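Local coordinates for protein pyridoxamine 5-phosphate-dependent dehydrase (PDB 3B8X) that catalyses removal of the C3'-hydroxyl of GDP-4-keto-6-deoxy-D-mannose by a combined transamination and deoxygenation on the route to L-colitose, at residues S120-A124 with V354-V358; D288-L292 with R386-K390. The protein carries 1 engineered substitution. All blocks are in the same frame, centred on the assembly; numbering follows the deposited sequence. Where two conformers were deposited one is given.

Contact 1: residues S120-A124 with V354-V358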
loop_
_atom_site.group_PDB
_atom_site.type_symbol
_atom_site.label_atom_id
_atom_site.label_comp_id
_atom_site.label_asym_id
_atom_site.label_seq_id
_atom_site.Cartn_x
_atom_site.Cartn_y
_atom_site.Cartn_z
ATOM N N SER B 120 1.598 -33.383 -7.560
ATOM C CA SER B 120 0.551 -32.644 -8.268
ATOM C C SER B 120 1.137 -31.488 -9.058
ATOM O O SER B 120 0.579 -31.034 -10.074
ATOM C CB SER B 120 -0.490 -32.087 -7.311
ATOM O OG SER B 120 -1.121 -33.120 -6.562
ATOM N N LEU B 121 2.267 -31.000 -8.575
ATOM C CA LEU B 121 2.838 -29.867 -9.245
ATOM C C LEU B 121 3.367 -30.356 -10.586
ATOM O O LEU B 121 3.163 -29.724 -11.630
ATOM C CB LEU B 121 3.908 -29.207 -8.364
ATOM C CG LEU B 121 4.748 -28.126 -9.072
ATOM C CD1 LEU B 121 3.920 -26.999 -9.694
ATOM C CD2 LEU B 121 5.889 -27.587 -8.224
ATOM N N LYS B 122 4.015 -31.514 -10.556
ATOM C CA LYS B 122 4.593 -32.100 -11.769
ATOM C C LYS B 122 3.524 -32.299 -12.863
ATOM O O LYS B 122 3.760 -32.053 -14.062
ATOM C CB LYS B 122 5.271 -33.417 -11.389
ATOM C CG LYS B 122 6.348 -33.924 -12.344
ATOM C CD LYS B 122 6.426 -35.481 -12.350
ATOM C CE LYS B 122 7.627 -35.991 -11.518
ATOM N NZ LYS B 122 7.585 -37.439 -11.146
ATOM N N GLU B 123 2.335 -32.720 -12.450
ATOM C CA GLU B 123 1.207 -32.967 -13.355
ATOM C C GLU B 123 0.665 -31.679 -13.970
ATOM O O GLU B 123 0.233 -31.616 -15.140
ATOM C CB GLU B 123 0.064 -33.536 -12.519
ATOM C CG GLU B 123 -0.694 -34.770 -13.018
ATOM C CD GLU B 123 -1.944 -35.094 -12.157
ATOM O OE1 GLU B 123 -1.882 -35.017 -10.892
ATOM O OE2 GLU B 123 -2.996 -35.417 -12.764
ATOM N N ALA B 124 0.619 -30.665 -13.119
ATOM C CA ALA B 124 0.054 -29.372 -13.481
ATOM C C ALA B 124 0.842 -28.505 -14.470
ATOM O O ALA B 124 0.268 -27.660 -15.169
ATOM C CB ALA B 124 -0.200 -28.576 -12.209
ATOM N N VAL B 354 -8.621 -25.207 -11.465
ATOM C CA VAL B 354 -8.058 -26.071 -10.456
ATOM C C VAL B 354 -7.444 -27.305 -11.074
ATOM O O VAL B 354 -8.098 -28.033 -11.815
ATOM C CB VAL B 354 -9.079 -26.572 -9.477
ATOM C CG1 VAL B 354 -8.395 -27.595 -8.615
ATOM C CG2 VAL B 354 -9.579 -25.450 -8.625
ATOM N N HIS B 355 -6.204 -27.587 -10.720
ATOM C CA HIS B 355 -5.591 -28.800 -11.209
ATOM C C HIS B 355 -6.087 -29.989 -10.411
ATOM O O HIS B 355 -5.900 -30.045 -9.202
ATOM C CB HIS B 355 -4.096 -28.792 -11.006
ATOM C CG HIS B 355 -3.454 -30.102 -11.339
ATOM N ND1 HIS B 355 -3.545 -30.662 -12.595
ATOM C CD2 HIS B 355 -2.722 -30.963 -10.592
ATOM C CE1 HIS B 355 -2.880 -31.801 -12.615
ATOM N NE2 HIS B 355 -2.371 -32.007 -11.412
ATOM N N ASN B 356 -6.654 -30.958 -11.119
ATOM C CA ASN B 356 -7.068 -32.217 -10.538
ATOM C C ASN B 356 -8.073 -31.945 -9.463
ATOM O O ASN B 356 -9.243 -31.689 -9.733
ATOM C CB ASN B 356 -5.824 -32.893 -9.958
ATOM C CG ASN B 356 -6.123 -34.228 -9.352
ATOM O OD1 ASN B 356 -7.103 -34.881 -9.697
ATOM N ND2 ASN B 356 -5.259 -34.653 -8.450
ATOM N N ASN B 357 -7.608 -31.970 -8.228
ATOM C CA ASN B 357 -8.497 -31.628 -7.145
ATOM C C ASN B 357 -7.656 -31.049 -5.988
ATOM O O ASN B 357 -6.440 -31.148 -5.981
ATOM C CB ASN B 357 -9.247 -32.880 -6.679
ATOM C CG ASN B 357 -8.319 -33.907 -6.057
ATOM O OD1 ASN B 357 -7.679 -33.638 -5.044
ATOM N ND2 ASN B 357 -8.202 -35.067 -6.691
ATOM N N VAL B 358 -8.329 -30.522 -4.981
ATOM C CA VAL B 358 -7.616 -30.045 -3.817
ATOM C C VAL B 358 -8.224 -30.713 -2.601
ATOM O O VAL B 358 -8.636 -30.067 -1.645
ATOM C CB VAL B 358 -7.711 -28.518 -3.719
ATOM C CG1 VAL B 358 -6.857 -27.908 -4.848
ATOM C CG2 VAL B 358 -9.195 -28.086 -3.807
HETATM O O HOH W 1 -3.907 -32.907 -6.957
#
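At the edge of the mixed sheet of the aspartate aminotransferase fold, Ala124 and Glu123 of helix 118-124 receive the ring of His355, which follows Val354 on the strand that borders this sheet within the chain. The backbone of His355 is hydrogen-bonded to Phe106 of strand 103-107, and its imidazole reaches the helix. With CG anti to the backbone N (chi1 173°), the ring extends across to the last turn of the helix and slips in beside it. Ala124 CB lies over one face as a CH-pi contact, 3.8 Å from the centroid of the His355 ring and 14° off its normal. The opposite face is covered by its own neighbour, Asn356, whose CB stands 3.7 Å above the plane of the His355 ring, over its centre. The imidazole is thus held between two aliphatic carbons. Glu123 CG lies at the ring edge, in plane, and His355 NE2 gives a weak, bent hydrogen bond to Glu123 OE1 (3.1 Å); the carboxylate plane is turned 76° from the ring, and Glu123 is poorly ordered, so this link probably contributes little. Ser120 O lies 3.3 Å from His355 CD2, but it is already the acceptor of the helical bond from Ala124 N and makes no hydrogen bond to the ring. The side chains of Ser120, Ala124 and His355 all touch Val107 of strand 103-107. The polar side of the contact is bridged by water instead. Ser120 OG, also bonded to Asp117, accepts a hydrogen bond from a water molecule 2.8 Å away; the same water takes one from Asn356 ND2 at 2.7 Å and gives its other hydrogen to Asn357 O at 3.2 Å.

Contact 2: residues D288-L292 with R386-K390; sequences DHPYL and REVLK
The imidazole of His289 presents its CD2 atom to the guanidinium of Arg386, 3.4 Å from Arg386 CZ and over the centre of one face, with the two planes inclined at 48° and therefore not stacked in parallel. The faces of the His289 ring itself are lined from its own segment, by Leu292 CD1 on one side and Pro290 CD on the other, each offset toward the rim. His289 CE1 in turn points at the middle of the Tyr291 ring, 3.3 Å above its plane. Both rings use their edges to hold the end of the chain. His289 NE2 donates to Leu389 O in a bond modelled as very short, 2.5 Å, a length to be read with caution. Its other nitrogen, ND1, accepts a nearly straight bond from Tyr291 N (3.1 Å, 168°), which fixes the rotation of the imidazole and is consistent with a neutral ring carrying its proton on NE2. Tyr291, with CG between its backbone N and carbonyl carbon (chi1 59°), carries its hydroxyl to the C-terminal carboxylate, with Lys390 O at the edge of the Tyr291 ring; Tyr291 OH donates to Lys390 O at 2.7 Å from well above the carbonyl plane. Beside this polar grip, Leu292 CD1 meets Leu389 CB at 4.0 Å, the two side chains crossing at about a right angle. The whole fastens the last residues of the protein, at the end of helix 379-388, to the loop that joins the long helix 255-286 to strand 292-293 of the small antiparallel sheet. Arg386 NE adds a weak bond back to Lys285 O of the long helix, while Leu292 and Leu389 pack together against Phe308 of strand 305-310 and Leu321 of helix 318-328.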
loop_
_atom_site.group_PDB
_atom_site.type_symbol
_atom_site.label_atom_id
_atom_site.label_comp_id
_atom_site.label_asym_id
_atom_site.label_seq_id
_atom_site.Cartn_x
_atom_site.Cartn_y
_atom_site.Cartn_z
ATOM N N ASP B 288 3.761 -38.920 18.715
ATOM C CA ASP B 288 2.849 -40.039 18.558
ATOM C C ASP B 288 1.464 -39.642 19.025
ATOM O O ASP B 288 0.763 -40.403 19.681
ATOM C CB ASP B 288 3.342 -41.251 19.337
ATOM C CG ASP B 288 4.500 -41.935 18.655
ATOM O OD1 ASP B 288 4.300 -42.450 17.526
ATOM O OD2 ASP B 288 5.603 -41.930 19.257
ATOM N N HIS B 289 1.065 -38.431 18.710
ATOM C CA HIS B 289 -0.217 -38.027 19.193
ATOM C C HIS B 289 -1.258 -38.959 18.615
ATOM O O HIS B 289 -1.168 -39.357 17.436
ATOM C CB HIS B 289 -0.488 -36.563 18.879
ATOM C CG HIS B 289 -1.551 -35.964 19.742
ATOM N ND1 HIS B 289 -2.886 -36.211 19.532
ATOM C CD2 HIS B 289 -1.474 -35.198 20.854
ATOM C CE1 HIS B 289 -3.592 -35.575 20.449
ATOM N NE2 HIS B 289 -2.760 -34.960 21.267
ATOM N N PRO B 290 -2.210 -39.356 19.463
ATOM C CA PRO B 290 -3.250 -40.300 19.061
ATOM C C PRO B 290 -4.245 -39.728 18.079
ATOM O O PRO B 290 -4.921 -40.485 17.413
ATOM C CB PRO B 290 -3.989 -40.614 20.374
ATOM C CG PRO B 290 -3.793 -39.371 21.192
ATOM C CD PRO B 290 -2.347 -38.997 20.889
ATOM N N TYR B 291 -4.405 -38.414 18.018
ATOM C CA TYR B 291 -5.392 -37.899 17.070
ATOM C C TYR B 291 -4.994 -36.662 16.283
ATOM O O TYR B 291 -5.828 -36.074 15.577
ATOM C CB TYR B 291 -6.774 -37.727 17.715
ATOM C CG TYR B 291 -6.809 -36.788 18.901
ATOM C CD1 TYR B 291 -6.863 -35.402 18.724
ATOM C CD2 TYR B 291 -6.836 -37.293 20.198
ATOM C CE1 TYR B 291 -6.970 -34.533 19.825
ATOM C CE2 TYR B 291 -6.879 -36.429 21.310
ATOM C CZ TYR B 291 -6.987 -35.069 21.110
ATOM O OH TYR B 291 -7.028 -34.247 22.205
ATOM N N LEU B 292 -3.739 -36.251 16.428
ATOM C CA LEU B 292 -3.300 -35.070 15.707
ATOM C C LEU B 292 -1.995 -35.275 14.970
ATOM O O LEU B 292 -1.049 -35.790 15.575
ATOM C CB LEU B 292 -3.128 -33.895 16.658
ATOM C CG LEU B 292 -4.299 -33.447 17.532
ATOM C CD1 LEU B 292 -3.757 -32.419 18.569
ATOM C CD2 LEU B 292 -5.276 -32.787 16.686
ATOM N N ARG B 386 0.113 -29.871 25.309
ATOM C CA ARG B 386 0.029 -31.340 25.272
ATOM C C ARG B 386 -0.987 -31.953 26.260
ATOM O O ARG B 386 -1.678 -32.933 25.934
ATOM C CB ARG B 386 1.419 -31.970 25.349
ATOM C CG ARG B 386 1.489 -33.477 25.102
ATOM C CD ARG B 386 1.131 -33.899 23.694
ATOM N NE ARG B 386 1.011 -35.359 23.553
ATOM C CZ ARG B 386 -0.070 -36.073 23.879
ATOM N NH1 ARG B 386 -1.129 -35.527 24.460
ATOM N NH2 ARG B 386 -0.083 -37.372 23.665
ATOM N N GLU B 387 -1.125 -31.345 27.440
ATOM C CA GLU B 387 -2.108 -31.762 28.432
ATOM C C GLU B 387 -3.520 -31.386 27.968
ATOM O O GLU B 387 -4.475 -32.103 28.154
ATOM C CB GLU B 387 -1.830 -31.058 29.758
ATOM C CG GLU B 387 -2.844 -31.374 30.842
ATOM C CD GLU B 387 -2.711 -32.802 31.333
ATOM O OE1 GLU B 387 -1.624 -33.384 31.134
ATOM O OE2 GLU B 387 -3.683 -33.343 31.905
ATOM N N VAL B 388 -3.661 -30.223 27.366
ATOM C CA VAL B 388 -4.972 -29.778 26.877
ATOM C C VAL B 388 -5.482 -30.638 25.705
ATOM O O VAL B 388 -6.672 -30.949 25.611
ATOM C CB VAL B 388 -4.863 -28.323 26.386
ATOM C CG1 VAL B 388 -6.156 -27.817 25.801
ATOM C CG2 VAL B 388 -4.359 -27.423 27.506
ATOM N N LEU B 389 -4.587 -30.978 24.785
ATOM C CA LEU B 389 -4.926 -31.783 23.618
ATOM C C LEU B 389 -4.620 -33.258 23.909
ATOM O O LEU B 389 -3.864 -33.920 23.200
ATOM C CB LEU B 389 -4.106 -31.297 22.433
ATOM C CG LEU B 389 -4.428 -29.838 22.107
ATOM C CD1 LEU B 389 -3.372 -29.285 21.167
ATOM C CD2 LEU B 389 -5.786 -29.746 21.426
ATOM N N LYS B 390 -5.189 -33.745 24.992
ATOM C CA LYS B 390 -4.976 -35.109 25.402
ATOM C C LYS B 390 -6.165 -35.975 24.929
ATOM O O LYS B 390 -7.217 -35.345 24.673
ATOM C CB LYS B 390 -4.815 -35.185 26.928
ATOM C CG LYS B 390 -3.662 -36.088 27.353
ATOM C CD LYS B 390 -4.046 -37.552 27.133
ATOM C CE LYS B 390 -2.873 -38.532 27.313
ATOM N NZ LYS B 390 -3.288 -39.979 27.227
ATOM O OXT LYS B 390 -5.965 -37.187 24.832
#

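Overall arrangement
The two contacts show how a histidine can bind separate pieces of chain in different settings. They share no helix or strand: contact 1 belongs to the edge of the large mixed sheet, contact 2 to the small antiparallel sheet and the C-terminal helix, and their centres are 32 Å apart. Contact 1 is a surface contact, in which one imidazole packs by its face on a helix and a water carries most of the polar links. Contact 2 is partly buried, and its imidazole edge reaches a backbone carbonyl directly, assisted by a tyrosine hydrogen bond to the C-terminal carboxylate, an arginine set against the imidazole and leucine packing. Along the sequence their segments alternate, although nowhere do the two contacts touch.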